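Adenine phosphoribosyltransferase, putative (Trypanosoma brucei brucei, PDB 5VN4) probably catalyses the one-step salvage of adenine, transferring the phosphoribosyl group of 5-phospho-alpha-D-ribose 1-diphosphate to the base to give AMP and diphosphate. Local coordinates at residues K33-Y38 / E214-D219; P40-H45 / G223-H228; E123-E128 / E135-R140; G161-G166 / V178-I183. All blocks are in the same frame, centred on the assembly; numbering follows the deposited sequence. Where two conformers were deposited one is given.

Interaction 1 (K33-Y38 / E214-D219)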
# COMPACT_ATOMS: atom_id res chain seq x y z
N LYS A 33 -3.05 18.56 13.17
CA LYS A 33 -4.37 18.98 12.71
C LYS A 33 -5.11 17.91 11.93
O LYS A 33 -6.32 18.06 11.70
CB LYS A 33 -4.25 20.27 11.88
CG LYS A 33 -3.70 21.42 12.72
CD LYS A 33 -3.54 22.70 11.94
CE LYS A 33 -2.93 23.78 12.84
NZ LYS A 33 -1.63 23.32 13.43
N VAL A 34 -4.45 16.82 11.54
CA VAL A 34 -5.09 15.83 10.68
C VAL A 34 -5.13 14.44 11.29
O VAL A 34 -6.09 13.70 11.04
CB VAL A 34 -4.50 15.80 9.26
CG1 VAL A 34 -4.77 17.12 8.55
CG2 VAL A 34 -3.03 15.50 9.30
N TYR A 35 -4.15 14.06 12.11
CA TYR A 35 -4.16 12.72 12.69
C TYR A 35 -5.30 12.64 13.70
O TYR A 35 -5.41 13.49 14.59
CB TYR A 35 -2.82 12.39 13.34
CG TYR A 35 -2.14 11.09 12.88
CD1 TYR A 35 -2.87 9.98 12.48
CD2 TYR A 35 -0.75 10.99 12.87
CE1 TYR A 35 -2.23 8.80 12.08
CE2 TYR A 35 -0.11 9.84 12.46
CZ TYR A 35 -0.85 8.74 12.07
OH TYR A 35 -0.17 7.61 11.68
N LYS A 36 -6.18 11.67 13.52
CA LYS A 36 -7.25 11.39 14.47
C LYS A 36 -7.08 9.99 15.04
O LYS A 36 -6.59 9.07 14.38
CB LYS A 36 -8.63 11.47 13.81
CG LYS A 36 -8.90 12.76 13.06
CD LYS A 36 -8.83 13.97 13.99
CE LYS A 36 -9.03 15.26 13.21
NZ LYS A 36 -8.82 16.45 14.07
N TRP A 37 -7.52 9.83 16.28
CA TRP A 37 -7.56 8.52 16.89
C TRP A 37 -9.00 8.11 17.17
O TRP A 37 -9.89 8.95 17.35
CB TRP A 37 -6.73 8.45 18.18
CG TRP A 37 -7.21 9.36 19.28
CD1 TRP A 37 -6.79 10.63 19.52
CD2 TRP A 37 -8.18 9.05 20.29
NE1 TRP A 37 -7.45 11.15 20.61
CE2 TRP A 37 -8.30 10.20 21.11
CE3 TRP A 37 -8.94 7.92 20.60
CZ2 TRP A 37 -9.16 10.25 22.20
CZ3 TRP A 37 -9.80 7.98 21.69
CH2 TRP A 37 -9.90 9.13 22.48
N TYR A 38 -9.22 6.80 17.21
CA TYR A 38 -10.55 6.25 17.42
C TYR A 38 -10.51 5.31 18.61
O TYR A 38 -9.55 4.57 18.81
CB TYR A 38 -11.01 5.52 16.15
CG TYR A 38 -11.13 6.44 14.96
CD1 TYR A 38 -10.00 6.83 14.24
CD2 TYR A 38 -12.36 6.98 14.58
CE1 TYR A 38 -10.09 7.70 13.17
CE2 TYR A 38 -12.47 7.84 13.50
CZ TYR A 38 -11.33 8.19 12.79
OH TYR A 38 -11.41 9.06 11.72
N GLU A 214 3.17 9.74 20.26
CA GLU A 214 1.90 9.65 20.98
C GLU A 214 1.32 11.00 21.36
O GLU A 214 0.12 11.08 21.66
CB GLU A 214 2.06 8.76 22.22
CG GLU A 214 3.13 9.20 23.21
CD GLU A 214 4.48 8.54 22.97
OE1 GLU A 214 4.88 8.41 21.80
OE2 GLU A 214 5.16 8.13 23.95
N THR A 215 2.12 12.07 21.39
CA THR A 215 1.55 13.37 21.74
C THR A 215 0.59 13.88 20.67
O THR A 215 -0.19 14.79 20.95
CB THR A 215 2.64 14.42 21.99
OG1 THR A 215 3.30 14.75 20.77
CG2 THR A 215 3.65 13.92 23.01
N VAL A 216 0.63 13.32 19.46
CA VAL A 216 -0.32 13.71 18.43
C VAL A 216 -1.72 13.19 18.73
O VAL A 216 -2.71 13.71 18.19
CB VAL A 216 0.17 13.26 17.03
CG1 VAL A 216 -0.21 11.81 16.75
CG2 VAL A 216 -0.35 14.18 15.95
N LEU A 217 -1.84 12.18 19.60
CA LEU A 217 -3.12 11.54 19.91
C LEU A 217 -3.77 12.19 21.14
O LEU A 217 -4.08 11.54 22.14
CB LEU A 217 -2.93 10.04 20.09
CG LEU A 217 -2.24 9.33 18.91
CD1 LEU A 217 -2.11 7.84 19.18
CD2 LEU A 217 -2.97 9.58 17.61
N SER A 218 -4.00 13.49 21.02
CA SER A 218 -4.51 14.31 22.11
C SER A 218 -6.02 14.15 22.24
O SER A 218 -6.71 13.66 21.34
CB SER A 218 -4.20 15.77 21.82
OG SER A 218 -4.76 16.13 20.56
N ASP A 219 -6.55 14.60 23.38
CA ASP A 219 -7.99 14.50 23.63
C ASP A 219 -8.78 15.20 22.54
O ASP A 219 -9.85 14.71 22.13
CB ASP A 219 -8.33 15.10 24.99
CG ASP A 219 -7.86 14.25 26.14
OD1 ASP A 219 -7.42 13.11 25.89
OD2 ASP A 219 -7.95 14.72 27.29
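The indole of W37 donates its NE1 hydrogen to the backbone O of S218 over 2.7 Å, and the two ends of this short bond are oriented differently. On the indole side S218 O lies almost exactly in the ring plane, and the angle at the hydrogen is 163°. Seen from the carbonyl, however, the donor stands 44° above the peptide plane, away from either lone pair. A chi1 of 63° sets the W37 ring between its own backbone N and carbonyl carbon, which brings CD1 within 3.9 Å of L217 CB while W37 CB meets L217 CD2. L217 is the centre of an inverse gamma turn.

Y35 makes a purely apolar contact with V216, their side chains crossing at about a right angle. Both valine methyls take part, with Y35 CD2 4.0 Å from V216 CG1 and Y35 CB equally far from V216 CG2. L217 O and D219 OD1 both hold the guanidinium group of R49, whose backbone O is bonded to adenine.

V216 also touches E32 of helix 26-34, Y35 reaches I56 of helix 54-57, and Y35 and L217 both pack on A51 of strand 50-51, the antiparallel partner of strand 37-38.

Interaction 2 (P40-H45 / G223-H228)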
# COMPACT_ATOMS: atom_id res chain seq x y z
N PRO A 40 -12.04 2.12 21.01
CA PRO A 40 -12.43 0.77 20.60
C PRO A 40 -13.81 0.69 19.96
O PRO A 40 -14.00 -0.11 19.04
CB PRO A 40 -12.34 -0.02 21.91
CG PRO A 40 -11.21 0.66 22.65
CD PRO A 40 -11.39 2.13 22.34
N ALA A 41 -14.75 1.53 20.40
CA ALA A 41 -16.09 1.52 19.82
C ALA A 41 -16.10 1.86 18.33
O ALA A 41 -17.05 1.50 17.63
CB ALA A 41 -17.00 2.49 20.58
N PHE A 42 -15.07 2.53 17.84
CA PHE A 42 -15.04 2.92 16.43
C PHE A 42 -13.77 2.47 15.73
O PHE A 42 -13.34 3.10 14.76
CB PHE A 42 -15.27 4.43 16.30
CG PHE A 42 -16.65 4.85 16.69
CD1 PHE A 42 -17.70 4.70 15.80
CD2 PHE A 42 -16.91 5.33 17.97
CE1 PHE A 42 -18.98 5.05 16.16
CE2 PHE A 42 -18.21 5.68 18.34
CZ PHE A 42 -19.24 5.54 17.42
N SER A 43 -13.17 1.38 16.18
CA SER A 43 -11.88 0.96 15.66
C SER A 43 -11.89 -0.53 15.35
O SER A 43 -12.64 -1.30 15.98
CB SER A 43 -10.80 1.23 16.72
OG SER A 43 -9.64 0.47 16.50
N PRO A 44 -11.06 -0.97 14.40
CA PRO A 44 -10.94 -2.41 14.13
C PRO A 44 -10.11 -3.16 15.17
O PRO A 44 -10.11 -4.40 15.14
CB PRO A 44 -10.26 -2.45 12.75
CG PRO A 44 -9.45 -1.18 12.71
CD PRO A 44 -10.28 -0.16 13.44
N HIS A 45 -9.44 -2.47 16.10
CA HIS A 45 -8.64 -3.13 17.13
C HIS A 45 -8.74 -2.35 18.43
O HIS A 45 -8.50 -1.14 18.43
CB HIS A 45 -7.18 -3.19 16.71
CG HIS A 45 -6.97 -3.94 15.44
ND1 HIS A 45 -7.15 -5.30 15.34
CD2 HIS A 45 -6.63 -3.52 14.20
CE1 HIS A 45 -6.91 -5.69 14.10
NE2 HIS A 45 -6.60 -4.62 13.39
N GLY A 223 -11.44 11.06 16.61
CA GLY A 223 -12.26 11.02 15.42
C GLY A 223 -13.59 10.33 15.57
O GLY A 223 -14.36 10.29 14.59
N ASP A 224 -13.90 9.79 16.75
CA ASP A 224 -15.18 9.13 16.96
C ASP A 224 -16.31 10.10 16.62
O ASP A 224 -16.23 11.28 16.96
CB ASP A 224 -15.36 8.75 18.43
CG ASP A 224 -14.46 7.63 18.91
OD1 ASP A 224 -13.64 7.07 18.14
OD2 ASP A 224 -14.57 7.30 20.12
N PRO A 225 -17.39 9.63 16.00
CA PRO A 225 -18.57 10.50 15.87
C PRO A 225 -19.15 10.80 17.24
O PRO A 225 -19.17 9.94 18.12
CB PRO A 225 -19.53 9.68 15.01
CG PRO A 225 -19.12 8.28 15.22
CD PRO A 225 -17.64 8.28 15.47
N LEU A 226 -19.64 12.03 17.40
CA LEU A 226 -20.20 12.41 18.69
C LEU A 226 -21.54 11.72 18.95
O LEU A 226 -21.88 11.44 20.10
CB LEU A 226 -20.31 13.93 18.78
CG LEU A 226 -18.94 14.61 18.87
CD1 LEU A 226 -19.07 16.11 18.65
CD2 LEU A 226 -18.24 14.30 20.21
N HIS A 227 -22.30 11.45 17.89
CA HIS A 227 -23.47 10.59 17.96
C HIS A 227 -23.54 9.79 16.67
O HIS A 227 -23.19 10.30 15.60
CB HIS A 227 -24.79 11.34 18.25
CG HIS A 227 -25.12 12.43 17.27
ND1 HIS A 227 -25.80 12.21 16.09
CD2 HIS A 227 -24.91 13.77 17.33
CE1 HIS A 227 -25.98 13.35 15.46
NE2 HIS A 227 -25.45 14.32 16.19
N HIS A 228 -23.97 8.54 16.79
CA HIS A 228 -24.09 7.68 15.62
C HIS A 228 -25.11 6.59 15.93
O HIS A 228 -25.07 6.00 17.01
CB HIS A 228 -22.75 7.04 15.25
CG HIS A 228 -22.87 6.07 14.13
ND1 HIS A 228 -23.12 6.46 12.83
CD2 HIS A 228 -22.87 4.71 14.12
CE1 HIS A 228 -23.24 5.39 12.07
NE2 HIS A 228 -23.09 4.32 12.82
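F42 and P225 approach from opposite directions and meet in a proline-aromatic CH-pi contact between two loops, one following strand 37-38 and the other following strand 208-213. The pyrrolidine lies over one face of the phenyl ring: P225 CD is 3.5 Å from the ring centroid and only 9° off its normal, so it is almost exactly centred. P225 CG lies toward the CE1-CZ edge of the same face, 3.4 Å from F42 CE1. F42 reaches this place with CG anti to its carbonyl carbon (chi1 -68°), its bond from the backbone already directed at the opposing loop.

D224 meets the same ring quite differently. Its carboxylate plane is turned 49° from the phenyl plane, and CG comes to 3.5 Å from F42 CD2 at a slant. The carboxylate has a polar partner of its own, OD2 being hydrogen-bonded to OG of S39, so its charged end is engaged while its carbon skeleton packs on the phenylalanine. H228 touches more lightly, through CB at 4.4 Å from F42 CE1, and its NE2 binds the carbonyl of S231.

This surface contact borders the dimer interface: P225 and H228 pack on V118 of the second subunit, and P44 O accepts a hydrogen bond from ND2 of N113 of that subunit.

Interaction 3 (E123-E128 / E135-R140); sequences EPYTKE and ECMTVR. With HSX (5-O-phosphono-alpha-D-ribofuranose), chain D; ADE (adenine), chain C; PPV (pyrophosphate), chain E.
E135 meets Y125 chiefly through its carbonyl O, which accepts the backbone N-H of Y125 at 3.2 Å, the donor lying in the carbonyl plane. The same oxygen sits 3.5 Å above one face of the Y125 ring, displaced toward the rim, and takes a second hydrogen from a water that also donates to Y125 O. E135 CB runs beside the phenol, 3.6 Å from Y125 OH, before the acid chain bends away.

At C136 the thiol packs against the start of the opposing segment, with SG 3.6 Å from P124 N and close to the proline ring carbons.

M137 follows, its backbone N in the plane of the Y125 ring at the edge and hydrogen-bonded to S122 OG. Folded back at chi2 (-65°), its side chain makes an oblique Met-aromatic contact, SD lying 5.1 Å from the Y125 centroid, and CE touches Y125 CE2. CE also ends near K127 NZ. Here the packing joins the active site: residues between the antiparallel strands 119-121 and 138-140 form a long loop, consistent with the flexible loop that closes over the substrates in type I phosphoribosyltransferases. K127 NZ donates to O1 (3.0 Å) and O4 of the ribose phosphate and also bonds T162 OG1; E128 N binds phosphate oxygen O3X at 2.7 Å, and adenine N6 donates to E128 OE1 at 3.1 Å.

Beyond M137 the chain enters strand 138-140, where T138 OG1 bonds R110 O.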
# COMPACT_ATOMS: atom_id res chain seq x y z
N GLU A 123 10.01 -15.38 11.70
CA GLU A 123 9.32 -16.03 12.80
C GLU A 123 7.91 -15.44 12.94
O GLU A 123 7.65 -14.32 12.50
CB GLU A 123 10.08 -15.77 14.10
CG GLU A 123 11.44 -16.42 14.14
CD GLU A 123 11.36 -17.92 14.26
OE1 GLU A 123 10.41 -18.42 14.90
OE2 GLU A 123 12.25 -18.61 13.71
N PRO A 124 6.99 -16.18 13.56
CA PRO A 124 5.65 -15.62 13.78
C PRO A 124 5.72 -14.28 14.51
O PRO A 124 6.48 -14.12 15.48
CB PRO A 124 4.95 -16.69 14.62
CG PRO A 124 5.65 -17.96 14.24
CD PRO A 124 7.09 -17.56 14.07
N TYR A 125 4.96 -13.31 14.03
CA TYR A 125 5.06 -11.95 14.56
C TYR A 125 4.01 -11.70 15.64
O TYR A 125 3.07 -12.46 15.83
CB TYR A 125 4.98 -10.90 13.44
CG TYR A 125 3.71 -10.88 12.61
CD1 TYR A 125 2.51 -10.40 13.13
CD2 TYR A 125 3.72 -11.31 11.29
CE1 TYR A 125 1.36 -10.36 12.36
CE2 TYR A 125 2.58 -11.28 10.52
CZ TYR A 125 1.40 -10.80 11.05
OH TYR A 125 0.26 -10.77 10.27
N THR A 126 4.22 -10.60 16.36
CA THR A 126 3.22 -10.04 17.26
C THR A 126 3.08 -8.55 16.96
O THR A 126 3.98 -7.94 16.37
CB THR A 126 3.60 -10.27 18.73
OG1 THR A 126 4.81 -9.57 19.04
CG2 THR A 126 3.79 -11.76 19.02
N LYS A 127 1.94 -7.99 17.34
CA LYS A 127 1.68 -6.56 17.21
C LYS A 127 1.03 -6.07 18.50
O LYS A 127 0.61 -6.88 19.33
CB LYS A 127 0.75 -6.25 16.02
CG LYS A 127 1.23 -6.70 14.64
CD LYS A 127 0.13 -6.44 13.61
CE LYS A 127 0.60 -6.65 12.17
NZ LYS A 127 1.50 -5.57 11.70
N GLU A 128 0.90 -4.74 18.64
CA GLU A 128 0.22 -4.19 19.82
C GLU A 128 -1.10 -4.90 20.07
O GLU A 128 -1.47 -5.17 21.23
CB GLU A 128 -0.00 -2.68 19.65
CG GLU A 128 -0.58 -2.01 20.91
CD GLU A 128 -0.99 -0.55 20.73
OE1 GLU A 128 -0.92 -0.00 19.62
OE2 GLU A 128 -1.41 0.07 21.74
N GLU A 135 0.84 -16.58 11.72
CA GLU A 135 1.14 -15.55 10.74
C GLU A 135 2.58 -15.07 10.85
O GLU A 135 3.05 -14.72 11.94
CB GLU A 135 0.19 -14.36 10.91
CG GLU A 135 -1.29 -14.70 10.72
CD GLU A 135 -1.60 -15.30 9.36
OE1 GLU A 135 -2.61 -16.03 9.25
OE2 GLU A 135 -0.85 -15.05 8.40
N CYS A 136 3.28 -15.06 9.72
CA CYS A 136 4.64 -14.54 9.61
C CYS A 136 4.66 -13.52 8.48
O CYS A 136 3.74 -13.44 7.66
CB CYS A 136 5.63 -15.66 9.27
SG CYS A 136 5.62 -17.07 10.39
N MET A 137 5.73 -12.73 8.45
CA MET A 137 6.02 -11.88 7.29
C MET A 137 6.96 -12.61 6.35
O MET A 137 7.77 -13.45 6.77
CB MET A 137 6.66 -10.56 7.72
CG MET A 137 5.70 -9.62 8.44
SD MET A 137 4.37 -9.07 7.36
CE MET A 137 3.39 -8.09 8.50
N THR A 138 6.86 -12.28 5.06
CA THR A 138 7.69 -12.90 4.04
C THR A 138 8.23 -11.84 3.10
O THR A 138 7.70 -10.73 3.00
CB THR A 138 6.92 -13.96 3.23
OG1 THR A 138 5.80 -13.35 2.59
CG2 THR A 138 6.43 -15.09 4.14
N VAL A 139 9.30 -12.20 2.39
CA VAL A 139 9.91 -11.34 1.37
C VAL A 139 10.43 -12.24 0.25
O VAL A 139 10.82 -13.38 0.49
CB VAL A 139 11.02 -10.44 1.98
CG1 VAL A 139 12.27 -11.25 2.32
CG2 VAL A 139 11.32 -9.26 1.07
N ARG A 140 10.42 -11.72 -0.97
CA ARG A 140 10.88 -12.49 -2.12
C ARG A 140 12.38 -12.73 -2.01
O ARG A 140 13.14 -11.78 -1.78
CB ARG A 140 10.58 -11.70 -3.40
CG ARG A 140 10.52 -12.51 -4.67
CD ARG A 140 10.13 -11.64 -5.87
NE ARG A 140 11.13 -10.60 -6.13
CZ ARG A 140 12.28 -10.81 -6.77
NH1 ARG A 140 12.58 -12.03 -7.21
NH2 ARG A 140 13.13 -9.82 -6.96
C1 HSX D . -0.16 -2.33 12.37
O4 HSX D . 0.71 -2.88 13.38
C2 HSX D . 0.65 -1.19 11.79
O2 HSX D . 0.22 -0.85 10.46
C3 HSX D . 2.07 -1.73 11.84
O3 HSX D . 2.31 -2.66 10.76
C4 HSX D . 2.07 -2.51 13.14
C5 HSX D . 2.62 -1.70 14.32
O5 HSX D . 2.44 -2.41 15.55
P' HSX D . 3.68 -3.16 16.28
O1X HSX D . 4.01 -4.42 15.50
O2X HSX D . 4.82 -2.18 16.33
O3X HSX D . 3.11 -3.45 17.65
O1 HSX D . -0.43 -3.33 11.38
N9 ADE C . -0.84 -0.43 14.76
C8 ADE C . -0.42 -0.84 15.99
N7 ADE C . -0.84 -0.09 16.98
C5 ADE C . -1.59 0.89 16.35
C6 ADE C . -2.32 2.00 16.85
N6 ADE C . -2.40 2.32 18.16
N1 ADE C . -2.97 2.77 15.96
C2 ADE C . -2.88 2.45 14.66
N3 ADE C . -2.24 1.44 14.07
C4 ADE C . -1.61 0.69 14.99
O11 PPV E . -2.55 -5.06 11.57
P1 PPV E . -2.92 -5.35 10.13
O21 PPV E . -4.32 -5.89 9.96
O31 PPV E . -1.84 -6.12 9.40
OPP PPV E . -2.91 -3.88 9.46
P2 PPV E . -2.87 -3.38 7.92
O12 PPV E . -3.74 -2.17 8.11
O22 PPV E . -1.39 -3.13 7.66
O32 PPV E . -3.48 -4.42 7.02
O HOH W 1 1.82 -14.35 14.43

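Interaction 4 (G161-G166 / V178-I183); sequences GTMLAG and VEVAGI. With HSX (5-O-phosphono-alpha-D-ribofuranose), chain D.
M163 projects its CB from helix 161-172 toward V180 of strand 176-182, and the contact is made by the atoms beyond it. CG, anti to the carbonyl carbon at a chi1 of -84°, is the first to arrive, 3.9 Å from V180 CG1. The chain then bends at chi2 (-64°), and SD settles 3.6 Å from V180 CG1 and 4.0 Å from CG2, facing both methyls of the valine. CE continues along the strand: it is 3.7 Å from V180 CG1 and 3.9 Å from the carbonyl O of A181. The methionine and valine thus meet tip to tip in the buried layer between helix and sheet, where M163 also touches L152 and F87.

The arrangement is a beta-alpha-beta crossover of the Rossmann-like phosphoribosyltransferase core, in which strand 149-153 leads, through the phosphate-binding loop, into helix 161-172 and on to strand 176-182, and the two strands pair in parallel. A181 turns its CB to the other side of the sheet, onto F70 and Y74 of helix 60-75.

The first turn of the same helix holds the 5-phosphate of the ribose phosphate. T162 N donates to O1X at 2.9 Å (153° at the hydrogen), and T162 OG1 donates to the same oxygen at 2.6 Å. Both bonds grip one oxygen at the N-terminus of the helix, where the helix dipole would probably stabilise the negative charge.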
# COMPACT_ATOMS: atom_id res chain seq x y z
N GLY A 161 7.00 -5.36 17.27
CA GLY A 161 6.95 -6.73 16.79
C GLY A 161 6.98 -6.83 15.28
O GLY A 161 7.66 -7.69 14.71
N THR A 162 6.25 -5.96 14.59
CA THR A 162 6.27 -5.99 13.14
C THR A 162 7.66 -5.67 12.62
O THR A 162 8.19 -6.37 11.75
CB THR A 162 5.22 -5.04 12.57
OG1 THR A 162 3.93 -5.40 13.09
CG2 THR A 162 5.19 -5.11 11.03
N MET A 163 8.29 -4.63 13.17
CA MET A 163 9.64 -4.29 12.74
C MET A 163 10.61 -5.44 12.98
O MET A 163 11.50 -5.68 12.15
CB MET A 163 10.14 -3.00 13.41
CG MET A 163 9.70 -1.73 12.70
SD MET A 163 10.39 -1.62 11.03
CE MET A 163 9.30 -0.34 10.38
N LEU A 164 10.45 -6.17 14.09
CA LEU A 164 11.31 -7.32 14.35
C LEU A 164 11.22 -8.34 13.23
O LEU A 164 12.24 -8.91 12.81
CB LEU A 164 10.92 -7.96 15.69
CG LEU A 164 11.64 -9.27 16.02
CD1 LEU A 164 13.16 -9.06 16.14
CD2 LEU A 164 11.08 -9.90 17.30
N ALA A 165 10.01 -8.60 12.73
CA ALA A 165 9.86 -9.53 11.61
C ALA A 165 10.63 -9.03 10.39
O ALA A 165 11.28 -9.82 9.69
CB ALA A 165 8.37 -9.71 11.30
N GLY A 166 10.58 -7.73 10.12
CA GLY A 166 11.36 -7.19 9.02
C GLY A 166 12.85 -7.31 9.25
O GLY A 166 13.60 -7.65 8.34
N VAL A 178 19.94 0.24 7.35
CA VAL A 178 20.37 1.61 7.57
C VAL A 178 19.49 2.31 8.60
O VAL A 178 19.98 3.00 9.50
CB VAL A 178 20.39 2.36 6.23
CG1 VAL A 178 20.76 3.83 6.42
CG2 VAL A 178 21.36 1.69 5.26
N GLU A 179 18.17 2.15 8.48
CA GLU A 179 17.25 2.91 9.31
C GLU A 179 15.90 2.22 9.26
O GLU A 179 15.57 1.53 8.29
CB GLU A 179 17.12 4.34 8.76
CG GLU A 179 16.29 5.28 9.59
CD GLU A 179 16.63 6.72 9.28
OE1 GLU A 179 17.71 7.18 9.69
OE2 GLU A 179 15.80 7.40 8.63
N VAL A 180 15.14 2.43 10.32
CA VAL A 180 13.74 2.06 10.42
C VAL A 180 12.93 3.35 10.41
O VAL A 180 13.24 4.28 11.16
CB VAL A 180 13.52 1.28 11.73
CG1 VAL A 180 12.07 1.30 12.16
CG2 VAL A 180 14.05 -0.15 11.59
N ALA A 181 11.92 3.42 9.54
CA ALA A 181 11.16 4.65 9.30
C ALA A 181 9.67 4.43 9.52
O ALA A 181 9.12 3.39 9.14
CB ALA A 181 11.37 5.16 7.86
N GLY A 182 9.01 5.44 10.09
CA GLY A 182 7.56 5.43 10.21
C GLY A 182 7.03 6.83 10.36
O GLY A 182 7.78 7.81 10.43
N ILE A 183 5.70 6.94 10.43
CA ILE A 183 5.09 8.24 10.68
C ILE A 183 4.60 8.44 12.11
O ILE A 183 4.42 9.59 12.53
CB ILE A 183 4.01 8.64 9.64
CG1 ILE A 183 2.84 7.64 9.64
CG2 ILE A 183 4.65 8.79 8.27
CD1 ILE A 183 1.66 8.11 8.79
C1 HSX D . -0.16 -2.33 12.37
O4 HSX D . 0.71 -2.88 13.38
C2 HSX D . 0.65 -1.19 11.79
O2 HSX D . 0.22 -0.85 10.46
C3 HSX D . 2.07 -1.73 11.84
O3 HSX D . 2.31 -2.66 10.76
C4 HSX D . 2.07 -2.51 13.14
C5 HSX D . 2.62 -1.70 14.32
O5 HSX D . 2.44 -2.41 15.55
P' HSX D . 3.68 -3.16 16.28
O1X HSX D . 4.01 -4.42 15.50
O2X HSX D . 4.82 -2.18 16.33
O3X HSX D . 3.11 -3.45 17.65
O1 HSX D . -0.43 -3.33 11.38

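Overall arrangement
Interactions 1 and 2 alternate along the chain and lie on the same side of its centre, their centres 14 Å apart; they are joined directly where W37 O approaches G223 N at 2.7 Å, a probable hydrogen bond. Nested inside the loop they close are interactions 3 and 4, which follow in series within the phosphoribosyltransferase domain, centres 12 Å apart. M137 and Y125 of interaction 3 both pack on A165 of helix 161-172. Interactions 1 and 3 lie 27 Å apart, centre to centre, on opposite sides of the chain's centre. Interactions 3 and 4 bind the ribose phosphate directly, interaction 1 lies behind the adenine pocket, and interaction 2 lies farther out beside the dimer interface.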